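Multicopper oxidase (Arthrobacter sp. FB24, PDB 3GDC) probably catalyses the copper-dependent oxidation of phenolic substrates coupled to reduction of dioxygen to water, as a trimeric two-domain laccase. Local coordinates at residues I39-K44 with H86-H91; F46-G51 with N180-V185; G61-P66 with V168-N173; H96-T99 with G105-A108. All coordinates share one frame; numbering follows the deposited sequence.

Contact 1. Residues I39-K44 with H86-H91. With CU (copper (II) ion), chain D.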
loop_
_atom_site.group_PDB
_atom_site.type_symbol
_atom_site.label_atom_id
_atom_site.label_comp_id
_atom_site.label_asym_id
_atom_site.label_seq_id
_atom_site.Cartn_x
_atom_site.Cartn_y
_atom_site.Cartn_z
ATOM N N ILE A 39 30.252 -2.210 14.399
ATOM C CA ILE A 39 29.030 -3.008 14.469
ATOM C C ILE A 39 29.448 -4.472 14.460
ATOM O O ILE A 39 30.241 -4.901 13.606
ATOM C CB ILE A 39 28.069 -2.678 13.284
ATOM C CG1 ILE A 39 27.581 -1.216 13.372
ATOM C CG2 ILE A 39 26.889 -3.658 13.239
ATOM C CD1 ILE A 39 26.501 -0.808 12.346
ATOM N N VAL A 40 28.915 -5.241 15.406
ATOM C CA VAL A 40 29.242 -6.661 15.525
ATOM C C VAL A 40 27.967 -7.497 15.443
ATOM O O VAL A 40 27.001 -7.213 16.158
ATOM C CB VAL A 40 29.961 -6.969 16.866
ATOM C CG1 VAL A 40 30.323 -8.453 16.957
ATOM C CG2 VAL A 40 31.225 -6.104 17.041
ATOM N N ALA A 41 27.949 -8.513 14.574
ATOM C CA ALA A 41 26.829 -9.460 14.557
ATOM C C ALA A 41 27.034 -10.498 15.659
ATOM O O ALA A 41 28.089 -11.130 15.753
ATOM C CB ALA A 41 26.656 -10.120 13.179
ATOM N N VAL A 42 26.047 -10.623 16.538
ATOM C CA VAL A 42 26.171 -11.510 17.694
ATOM C C VAL A 42 24.886 -12.305 17.880
ATOM O O VAL A 42 23.787 -11.754 17.775
ATOM C CB VAL A 42 26.494 -10.744 19.022
ATOM C CG1 VAL A 42 27.801 -9.999 18.930
ATOM C CG2 VAL A 42 25.385 -9.783 19.397
ATOM N N ASP A 43 25.036 -13.597 18.161
ATOM C CA ASP A 43 23.897 -14.449 18.455
ATOM C C ASP A 43 23.536 -14.225 19.923
ATOM O O ASP A 43 24.403 -14.288 20.797
ATOM C CB ASP A 43 24.253 -15.916 18.195
ATOM C CG ASP A 43 24.678 -16.176 16.756
ATOM O OD1 ASP A 43 24.362 -15.352 15.867
ATOM O OD2 ASP A 43 25.343 -17.212 16.517
ATOM N N LYS A 44 22.267 -13.936 20.184
ATOM C CA LYS A 44 21.821 -13.536 21.519
ATOM C C LYS A 44 20.373 -13.948 21.718
ATOM O O LYS A 44 19.551 -13.767 20.825
ATOM C CB LYS A 44 21.953 -12.017 21.687
ATOM C CG LYS A 44 21.593 -11.480 23.075
ATOM C CD LYS A 44 22.116 -10.068 23.286
ATOM C CE LYS A 44 21.696 -9.526 24.646
ATOM N NZ LYS A 44 21.891 -8.047 24.758
ATOM N N HIS A 86 27.003 -17.972 11.823
ATOM C CA HIS A 86 26.625 -18.045 10.410
ATOM C C HIS A 86 27.229 -16.867 9.654
ATOM O O HIS A 86 27.509 -15.821 10.258
ATOM C CB HIS A 86 25.095 -18.021 10.266
ATOM C CG HIS A 86 24.392 -19.056 11.091
ATOM N ND1 HIS A 86 24.108 -18.879 12.430
ATOM C CD2 HIS A 86 23.924 -20.285 10.768
ATOM C CE1 HIS A 86 23.490 -19.950 12.892
ATOM N NE2 HIS A 86 23.368 -20.819 11.905
ATOM N N PRO A 87 27.424 -17.014 8.326
ATOM C CA PRO A 87 27.880 -15.850 7.559
ATOM C C PRO A 87 26.800 -14.774 7.552
ATOM O O PRO A 87 25.608 -15.094 7.586
ATOM C CB PRO A 87 28.054 -16.411 6.139
ATOM C CG PRO A 87 27.126 -17.589 6.087
ATOM C CD PRO A 87 27.244 -18.197 7.462
ATOM N N HIS A 88 27.220 -13.516 7.523
ATOM C CA HIS A 88 26.297 -12.385 7.530
ATOM C C HIS A 88 26.883 -11.254 6.689
ATOM O O HIS A 88 28.075 -11.273 6.320
ATOM C CB HIS A 88 26.062 -11.868 8.970
ATOM C CG HIS A 88 25.383 -12.847 9.881
ATOM N ND1 HIS A 88 24.103 -13.312 9.657
ATOM C CD2 HIS A 88 25.803 -13.439 11.027
ATOM C CE1 HIS A 88 23.777 -14.168 10.612
ATOM N NE2 HIS A 88 24.786 -14.252 11.462
ATOM N N THR A 89 26.054 -10.261 6.386
ATOM C CA THR A 89 26.522 -9.043 5.742
ATOM C C THR A 89 25.803 -7.840 6.376
ATOM O O THR A 89 24.950 -8.001 7.274
ATOM C CB THR A 89 26.237 -9.037 4.203
ATOM O OG1 THR A 89 24.840 -8.861 3.978
ATOM C CG2 THR A 89 26.704 -10.320 3.513
ATOM N N ILE A 90 26.145 -6.643 5.917
ATOM C CA ILE A 90 25.269 -5.493 6.105
ATOM C C ILE A 90 24.996 -4.887 4.745
ATOM O O ILE A 90 25.919 -4.442 4.038
ATOM C CB ILE A 90 25.837 -4.381 7.027
ATOM C CG1 ILE A 90 26.383 -4.943 8.347
ATOM C CG2 ILE A 90 24.759 -3.300 7.271
ATOM C CD1 ILE A 90 27.030 -3.877 9.262
ATOM N N HIS A 91 23.716 -4.873 4.388
ATOM C CA HIS A 91 23.256 -4.193 3.207
ATOM C C HIS A 91 22.554 -2.895 3.607
ATOM O O HIS A 91 21.553 -2.911 4.338
ATOM C CB HIS A 91 22.300 -5.088 2.418
ATOM C CG HIS A 91 21.604 -4.363 1.323
ATOM N ND1 HIS A 91 22.272 -3.858 0.229
ATOM C CD2 HIS A 91 20.308 -4.006 1.175
ATOM C CE1 HIS A 91 21.413 -3.245 -0.563
ATOM N NE2 HIS A 91 20.215 -3.314 -0.008
HETATM CU CU CU D . 22.824 -12.750 8.143
HETATM O O HOH W 1 24.841 -16.383 13.382
#
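At the mononuclear type 1 copper site the ligand His88 meets its second shell, Ala41 and, through one water, Asp43. The His88 ring is held at both nitrogens: ND1 binds the copper at 2.1 Å, and NE2 gives its proton to water 1 at 2.9 Å, the water lying at the ring edge in plane. That water donates to Asp43 OD1 (2.7 Å) and is also hydrogen-bonded to His86 ND1 (2.8 Å), again in the plane of the ring. The copper bond at ND1 and the water at NE2 together fix the ring's rotation; Asp43 orients the water and through it probably makes the imidazole a slightly stronger donor to the metal. Ala41 CB packs obliquely against the same ring, 4.0 Å from His88 CD2. With CG anti to the carbonyl carbon (chi1 -64°), His88 turns its ring between strand 33-49 and the metal. Further along, the buried Ile39 CG2 touches Ile90 CD1 at 4.0 Å, extending the apolar side of the contact beside Phe80 and Tyr59. Cys133 and His141 complete the copper's protein ligands, the two-histidine, one-cysteine set characteristic of a type 1 centre in a cupredoxin domain.

Contact 2. Residues F46-G51 with N180-V185. With CA (calcium ion), chain H.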
loop_
_atom_site.group_PDB
_atom_site.type_symbol
_atom_site.label_atom_id
_atom_site.label_comp_id
_atom_site.label_asym_id
_atom_site.label_seq_id
_atom_site.Cartn_x
_atom_site.Cartn_y
_atom_site.Cartn_z
ATOM N N PHE A 46 16.757 -13.373 23.537
ATOM C CA PHE A 46 15.942 -12.269 24.024
ATOM C C PHE A 46 14.613 -12.825 24.523
ATOM O O PHE A 46 13.978 -13.619 23.834
ATOM C CB PHE A 46 15.669 -11.265 22.903
ATOM C CG PHE A 46 16.916 -10.653 22.307
ATOM C CD1 PHE A 46 17.506 -9.537 22.894
ATOM C CD2 PHE A 46 17.482 -11.181 21.148
ATOM C CE1 PHE A 46 18.664 -8.948 22.338
ATOM C CE2 PHE A 46 18.639 -10.613 20.586
ATOM C CZ PHE A 46 19.222 -9.489 21.174
ATOM N N GLU A 47 14.199 -12.415 25.720
ATOM C CA GLU A 47 12.877 -12.788 26.207
ATOM C C GLU A 47 11.854 -11.760 25.742
ATOM O O GLU A 47 11.693 -10.714 26.364
ATOM C CB GLU A 47 12.867 -12.937 27.736
ATOM C CG GLU A 47 11.524 -13.462 28.248
ATOM C CD GLU A 47 11.574 -13.975 29.679
ATOM O OE1 GLU A 47 12.615 -13.846 30.354
ATOM O OE2 GLU A 47 10.547 -14.520 30.127
ATOM N N ILE A 48 11.165 -12.065 24.639
ATOM C CA ILE A 48 10.272 -11.092 23.999
ATOM C C ILE A 48 8.855 -11.067 24.580
ATOM O O ILE A 48 8.158 -10.043 24.520
ATOM C CB ILE A 48 10.232 -11.277 22.460
ATOM C CG1 ILE A 48 9.924 -12.734 22.092
ATOM C CG2 ILE A 48 11.576 -10.824 21.849
ATOM C CD1 ILE A 48 9.321 -12.935 20.708
ATOM N N ALA A 49 8.441 -12.207 25.124
ATOM C CA ALA A 49 7.172 -12.361 25.816
ATOM C C ALA A 49 7.463 -13.235 27.044
ATOM O O ALA A 49 8.431 -14.004 27.026
ATOM C CB ALA A 49 6.151 -13.021 24.902
ATOM N N PRO A 50 6.658 -13.107 28.123
ATOM C CA PRO A 50 6.979 -13.913 29.312
ATOM C C PRO A 50 7.148 -15.401 28.993
ATOM O O PRO A 50 6.209 -16.057 28.526
ATOM C CB PRO A 50 5.775 -13.674 30.233
ATOM C CG PRO A 50 5.287 -12.312 29.848
ATOM C CD PRO A 50 5.466 -12.266 28.343
ATOM N N GLY A 51 8.358 -15.908 29.222
ATOM C CA GLY A 51 8.676 -17.319 29.000
ATOM C C GLY A 51 9.020 -17.705 27.573
ATOM O O GLY A 51 9.295 -18.876 27.291
ATOM N N ASN A 180 4.326 -14.983 11.656
ATOM C CA ASN A 180 4.783 -14.352 12.888
ATOM C C ASN A 180 3.859 -14.677 14.045
ATOM O O ASN A 180 2.651 -14.821 13.850
ATOM C CB ASN A 180 4.841 -12.844 12.702
ATOM C CG ASN A 180 5.909 -12.431 11.706
ATOM O OD1 ASN A 180 5.627 -11.755 10.714
ATOM N ND2 ASN A 180 7.137 -12.862 11.958
ATOM N N GLU A 181 4.426 -14.756 15.241
ATOM C CA GLU A 181 3.662 -15.027 16.467
ATOM C C GLU A 181 3.517 -13.773 17.326
ATOM O O GLU A 181 2.533 -13.621 18.075
ATOM C CB GLU A 181 4.328 -16.154 17.263
ATOM C CG GLU A 181 4.072 -17.560 16.700
ATOM C CD GLU A 181 4.660 -17.783 15.321
ATOM O OE1 GLU A 181 5.898 -17.698 15.178
ATOM O OE2 GLU A 181 3.893 -18.070 14.367
ATOM N N PHE A 182 4.496 -12.870 17.215
ATOM C CA PHE A 182 4.442 -11.580 17.905
ATOM C C PHE A 182 4.901 -10.431 17.007
ATOM O O PHE A 182 5.562 -10.644 15.984
ATOM C CB PHE A 182 5.296 -11.592 19.177
ATOM C CG PHE A 182 4.878 -12.644 20.170
ATOM C CD1 PHE A 182 3.821 -12.405 21.045
ATOM C CD2 PHE A 182 5.515 -13.875 20.199
ATOM C CE1 PHE A 182 3.413 -13.393 21.954
ATOM C CE2 PHE A 182 5.111 -14.867 21.106
ATOM C CZ PHE A 182 4.062 -14.615 21.981
ATOM N N TYR A 183 4.538 -9.222 17.413
ATOM C CA TYR A 183 4.866 -7.992 16.672
ATOM C C TYR A 183 5.314 -6.942 17.658
ATOM O O TYR A 183 4.932 -6.975 18.827
ATOM C CB TYR A 183 3.649 -7.492 15.889
ATOM C CG TYR A 183 3.140 -8.489 14.868
ATOM C CD1 TYR A 183 3.534 -8.411 13.539
ATOM C CD2 TYR A 183 2.274 -9.532 15.242
ATOM C CE1 TYR A 183 3.075 -9.329 12.589
ATOM C CE2 TYR A 183 1.817 -10.459 14.308
ATOM C CZ TYR A 183 2.222 -10.353 12.981
ATOM O OH TYR A 183 1.762 -11.253 12.049
ATOM N N SER A 184 6.156 -6.009 17.222
ATOM C CA SER A 184 6.590 -4.972 18.143
ATOM C C SER A 184 6.919 -3.681 17.417
ATOM O O SER A 184 7.047 -3.666 16.196
ATOM C CB SER A 184 7.791 -5.444 18.986
ATOM O OG SER A 184 9.044 -5.127 18.385
ATOM N N VAL A 185 6.998 -2.603 18.192
ATOM C CA VAL A 185 7.761 -1.435 17.786
ATOM C C VAL A 185 8.970 -1.319 18.711
ATOM O O VAL A 185 8.840 -1.302 19.941
ATOM C CB VAL A 185 6.916 -0.133 17.719
ATOM C CG1 VAL A 185 5.998 0.031 18.940
ATOM C CG2 VAL A 185 7.827 1.091 17.570
HETATM CA CA CA H . 5.797 -18.962 12.969
#
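Ala49 lies over one face of the Phe182 ring, while Ile48 reaches the same ring obliquely from the neighbouring position. The methyl of Ala49 stands 4.2 Å from the centroid of the Phe182 ring and 23° off its normal, a CH-pi contact displaced toward the rim; the closest atoms are Ala49 CB and Phe182 CZ, at 3.9 Å. Ile48 CD1 approaches another part of the ring, 4.0 Å from Phe182 CD2, and the two side chains run at a slant to each other. The first torsion of Ile48 (chi1 52°) sets CG1 between its own backbone N and carbonyl carbon, and from there the extended chain carries CD1 across to the phenyl group. Both contacts are apolar, and the ring is the only side chain of residues 180-185 that they use. Ile48 also touches Tyr172 of strand 163-172 and Phe54 of strand 52-59. The contact probably joins the two cupredoxin domains, strand 33-49 belonging to the first and strand 182-185 to the second. The turn that follows Ala49 is tied back on itself: Gly51 N donates to Glu47 OE2 at 2.7 Å in a nearly straight bond (168°), and Arg8 makes a salt bridge to the same carboxylate oxygen. Next to Phe182, the bent Glu181 side chain carries its carboxylate to the calcium ion, OE1 and OE2 each 2.5 Å from the metal. Glu181 and Phe182 both face Tyr172, which makes this start of the edge strand a classic beta bulge beside a calcium-binding loop.

Contact 3. Residues G61-P66 with V168-N173. With CA (calcium ion), chain H.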
loop_
_atom_site.group_PDB
_atom_site.type_symbol
_atom_site.label_atom_id
_atom_site.label_comp_id
_atom_site.label_asym_id
_atom_site.label_seq_id
_atom_site.Cartn_x
_atom_site.Cartn_y
_atom_site.Cartn_z
ATOM N N GLY A 61 23.999 -6.684 19.857
ATOM C CA GLY A 61 23.217 -7.286 20.946
ATOM C C GLY A 61 21.887 -6.621 21.235
ATOM O O GLY A 61 21.371 -6.718 22.354
ATOM N N ARG A 62 21.333 -5.938 20.238
ATOM C CA ARG A 62 20.010 -5.324 20.366
ATOM C C ARG A 62 19.225 -5.508 19.073
ATOM O O ARG A 62 19.807 -5.556 17.977
ATOM C CB ARG A 62 20.130 -3.827 20.694
ATOM C CG ARG A 62 20.998 -3.054 19.711
ATOM C CD ARG A 62 20.212 -1.866 19.142
ATOM N NE ARG A 62 20.465 -0.682 19.897
ATOM C CZ ARG A 62 19.988 0.531 19.647
ATOM N NH1 ARG A 62 19.160 0.792 18.630
ATOM N NH2 ARG A 62 20.343 1.488 20.467
ATOM N N ILE A 63 17.905 -5.625 19.218
ATOM C CA ILE A 63 16.975 -5.674 18.098
ATOM C C ILE A 63 15.909 -4.611 18.350
ATOM O O ILE A 63 15.239 -4.675 19.376
ATOM C CB ILE A 63 16.266 -7.063 18.000
ATOM C CG1 ILE A 63 17.282 -8.191 17.814
ATOM C CG2 ILE A 63 15.283 -7.053 16.853
ATOM C CD1 ILE A 63 16.665 -9.585 17.856
ATOM N N PRO A 64 15.767 -3.609 17.448
ATOM C CA PRO A 64 16.570 -3.367 16.242
ATOM C C PRO A 64 18.016 -3.033 16.609
ATOM O O PRO A 64 18.293 -2.673 17.765
ATOM C CB PRO A 64 15.905 -2.127 15.613
ATOM C CG PRO A 64 15.239 -1.425 16.800
ATOM C CD PRO A 64 14.727 -2.578 17.619
ATOM N N GLY A 65 18.900 -3.114 15.614
ATOM C CA GLY A 65 20.300 -2.721 15.750
ATOM C C GLY A 65 20.451 -1.221 15.965
ATOM O O GLY A 65 19.460 -0.493 16.058
ATOM N N PRO A 66 21.699 -0.749 16.110
ATOM C CA PRO A 66 21.954 0.679 16.301
ATOM C C PRO A 66 21.238 1.543 15.265
ATOM O O PRO A 66 21.199 1.195 14.075
ATOM C CB PRO A 66 23.471 0.791 16.114
ATOM C CG PRO A 66 23.988 -0.548 16.518
ATOM C CD PRO A 66 22.937 -1.553 16.143
ATOM N N VAL A 168 10.985 1.286 14.869
ATOM C CA VAL A 168 11.164 0.183 13.933
ATOM C C VAL A 168 10.101 -0.886 14.227
ATOM O O VAL A 168 10.031 -1.431 15.340
ATOM C CB VAL A 168 12.581 -0.429 14.001
ATOM C CG1 VAL A 168 12.720 -1.555 12.980
ATOM C CG2 VAL A 168 13.670 0.656 13.786
ATOM N N MET A 169 9.263 -1.147 13.229
ATOM C CA MET A 169 8.172 -2.111 13.354
ATOM C C MET A 169 8.654 -3.459 12.852
ATOM O O MET A 169 9.107 -3.574 11.705
ATOM C CB MET A 169 6.952 -1.664 12.528
ATOM C CG MET A 169 6.406 -0.297 12.868
ATOM S SD MET A 169 4.973 0.138 11.850
ATOM C CE MET A 169 5.743 0.309 10.224
ATOM N N ASN A 170 8.560 -4.483 13.700
ATOM C CA ASN A 170 9.020 -5.813 13.320
ATOM C C ASN A 170 8.053 -6.921 13.735
ATOM O O ASN A 170 6.967 -6.656 14.272
ATOM C CB ASN A 170 10.413 -6.097 13.917
ATOM C CG ASN A 170 10.382 -6.240 15.441
ATOM O OD1 ASN A 170 9.317 -6.154 16.049
ATOM N ND2 ASN A 170 11.543 -6.470 16.057
ATOM N N GLY A 171 8.474 -8.155 13.473
ATOM C CA GLY A 171 7.710 -9.341 13.835
ATOM C C GLY A 171 8.659 -10.405 14.329
ATOM O O GLY A 171 9.851 -10.402 13.991
ATOM N N TYR A 172 8.127 -11.321 15.132
ATOM C CA TYR A 172 8.908 -12.429 15.653
ATOM C C TYR A 172 8.261 -13.741 15.272
ATOM O O TYR A 172 7.115 -14.004 15.637
ATOM C CB TYR A 172 9.055 -12.341 17.174
ATOM C CG TYR A 172 9.884 -11.155 17.617
ATOM C CD1 TYR A 172 11.270 -11.142 17.423
ATOM C CD2 TYR A 172 9.282 -10.040 18.192
ATOM C CE1 TYR A 172 12.038 -10.051 17.810
ATOM C CE2 TYR A 172 10.041 -8.936 18.587
ATOM C CZ TYR A 172 11.425 -8.958 18.387
ATOM O OH TYR A 172 12.197 -7.889 18.748
ATOM N N ASN A 173 9.010 -14.522 14.501
ATOM C CA ASN A 173 8.630 -15.865 14.099
ATOM C C ASN A 173 9.289 -16.836 15.073
ATOM O O ASN A 173 10.485 -17.141 14.966
ATOM C CB ASN A 173 9.079 -16.113 12.653
ATOM C CG ASN A 173 8.686 -17.490 12.133
ATOM O OD1 ASN A 173 8.131 -18.318 12.867
ATOM N ND2 ASN A 173 8.969 -17.736 10.860
HETATM CA CA CA H . 5.797 -18.962 12.969
#
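This is buried van der Waals packing, probably at the interface of the two cupredoxin domains: the loop after strand 52-59 lies against strand 163-172, near the centre of the chain. Pro64 and Val168 make its apolar half. Pro64 CB and CG lie alongside the Val168 branches, the two side chains pointing opposite ways, with Pro64 CG 4.0 Å from Val168 CG2. Consistent with the cis peptide bond before Pro64, both Ile63 and Pro64 turn toward the strand. In the other half a methyl meets polar groups: chi1 -60° puts Ile63 CG1 anti to the carbonyl carbon and leaves CG2 anti to the backbone N, 3.7 Å from Tyr172 OH, the two side chains running antiparallel. The same methyl borders the amide of Asn170, whose side chain crosses that of Ile63 at about a right angle. Tyr147 of strand 147-153 and Phe46 also touch Ile63. The loop is braced from within by Arg62, whose NH1 donates to Gly65 O at 2.9 Å, from above the carbonyl plane and with a bent angle of 133°; Arg62 also forms a salt bridge to Asp19. At the strand's end Asn173 OD1 binds the calcium ion at 2.4 Å. Cohesion between the segments thus probably rests on close fit, with the Ile63 methyl packed against a hydroxyl whose hydrogen bond is satisfied by Gly187 O.

Contact 4. Residues H96-T99 with G105-A108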
loop_
_atom_site.group_PDB
_atom_site.type_symbol
_atom_site.label_atom_id
_atom_site.label_comp_id
_atom_site.label_asym_id
_atom_site.label_seq_id
_atom_site.Cartn_x
_atom_site.Cartn_y
_atom_site.Cartn_z
ATOM N N HIS A 96 25.633 3.833 -2.777
ATOM C CA HIS A 96 26.965 3.278 -2.518
ATOM C C HIS A 96 27.430 2.485 -3.735
ATOM O O HIS A 96 26.635 2.164 -4.626
ATOM C CB HIS A 96 26.981 2.379 -1.261
ATOM C CG HIS A 96 25.909 1.332 -1.251
ATOM N ND1 HIS A 96 24.838 1.371 -0.382
ATOM C CD2 HIS A 96 25.740 0.219 -2.005
ATOM C CE1 HIS A 96 24.051 0.335 -0.610
ATOM N NE2 HIS A 96 24.572 -0.378 -1.592
ATOM N N ARG A 97 28.726 2.179 -3.768
ATOM C CA ARG A 97 29.291 1.364 -4.829
ATOM C C ARG A 97 28.872 -0.097 -4.678
ATOM O O ARG A 97 28.528 -0.543 -3.579
ATOM C CB ARG A 97 30.819 1.501 -4.823
ATOM C CG ARG A 97 31.259 2.913 -5.174
ATOM C CD ARG A 97 32.761 3.101 -5.021
ATOM N NE ARG A 97 33.140 3.259 -3.619
ATOM C CZ ARG A 97 33.781 2.342 -2.902
ATOM N NH1 ARG A 97 34.139 1.193 -3.457
ATOM N NH2 ARG A 97 34.077 2.591 -1.633
ATOM N N ALA A 98 28.924 -0.847 -5.775
ATOM C CA ALA A 98 28.501 -2.253 -5.786
ATOM C C ALA A 98 29.268 -3.168 -4.816
ATOM O O ALA A 98 28.684 -4.062 -4.198
ATOM C CB ALA A 98 28.537 -2.813 -7.226
ATOM N N THR A 99 30.576 -2.937 -4.677
ATOM C CA THR A 99 31.405 -3.696 -3.740
ATOM C C THR A 99 31.116 -3.369 -2.272
ATOM O O THR A 99 31.629 -4.039 -1.370
ATOM C CB THR A 99 32.902 -3.409 -3.977
ATOM O OG1 THR A 99 33.087 -1.993 -4.027
ATOM C CG2 THR A 99 33.384 -4.052 -5.281
ATOM N N GLY A 105 28.467 -12.701 -3.275
ATOM C CA GLY A 105 28.848 -12.865 -4.684
ATOM C C GLY A 105 29.327 -11.586 -5.346
ATOM O O GLY A 105 29.886 -11.623 -6.453
ATOM N N ILE A 106 29.106 -10.453 -4.679
ATOM C CA ILE A 106 29.535 -9.154 -5.191
ATOM C C ILE A 106 30.578 -8.533 -4.260
ATOM O O ILE A 106 30.338 -8.352 -3.059
ATOM C CB ILE A 106 28.334 -8.189 -5.422
ATOM C CG1 ILE A 106 27.242 -8.883 -6.251
ATOM C CG2 ILE A 106 28.801 -6.863 -6.078
ATOM C CD1 ILE A 106 26.013 -8.029 -6.519
ATOM N N GLY A 107 31.746 -8.217 -4.820
ATOM C CA GLY A 107 32.883 -7.783 -4.015
ATOM C C GLY A 107 33.229 -8.802 -2.946
ATOM O O GLY A 107 33.246 -10.002 -3.204
ATOM N N ALA A 108 33.488 -8.320 -1.735
ATOM C CA ALA A 108 33.774 -9.179 -0.580
ATOM C C ALA A 108 32.616 -10.123 -0.217
ATOM O O ALA A 108 32.840 -11.182 0.359
ATOM C CB ALA A 108 34.153 -8.330 0.617
HETATM O O HOH W 2 28.321 -6.425 -2.324
HETATM O O HOH W 3 33.859 -5.623 -1.473
#
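Ile106 CG2 comes within 3.4 Å of Ala98 O and, more loosely, 4.2 Å of Ala98 CB, so one isoleucine methyl packs on both the carbonyl and the side chain of a single residue. It is the branch anti to the backbone N that makes this touch. Beside it Thr99 CG2 rests on Gly107 CA at 4.0 Å, where the backbones come closest and the glycine, at positive phi, lets the loop pass tightly. Two waters complete the joint. Water 2 lies between the carbonyls, 3.0 Å from Ala98 O and 2.9 Å from Ile106 O. Water 3 bridges the other edge, donating to Thr99 O (2.7 Å) and accepting from Ala108 N (2.7 Å). Further out, His96 NE2 is hydrogen-bonded to Asp101 OD1, pinning the start of the loop to its middle. The second subunit packs over this region, its Phe283 on Ile106, its Lys265 on Ala98 and its Gly225 on His96. The Ile106 side chain is about 9 Å from a bound copper. The arrangement is a water-bridged closure of the long loop between strands 91-92 and 116-122, which in this trimer forms part of the subunit interface.

How the contacts relate
Contacts 1, 2 and 3 form a connected series through the chain. Strand 33-49 serves both contact 1 and contact 2, whose centres lie 21 Å apart, while Lys44 NZ joins contact 1 to contact 3 by a probable hydrogen bond to Gly61 O (2.8 Å). Contacts 2 and 3, with centres 10 Å apart, share a sheet and the calcium site: Phe182 O and Tyr172 N lie 2.8 Å apart in a probable bond between adjacent strands. Contact 4 lies at the subunit boundary, its centre 17 Å from that of contact 1 and nearest atoms about 4 Å apart without touching; contact 1 holds the type 1 ligand His88 and also His91, which shares an intersubunit copper with His222 of the second subunit.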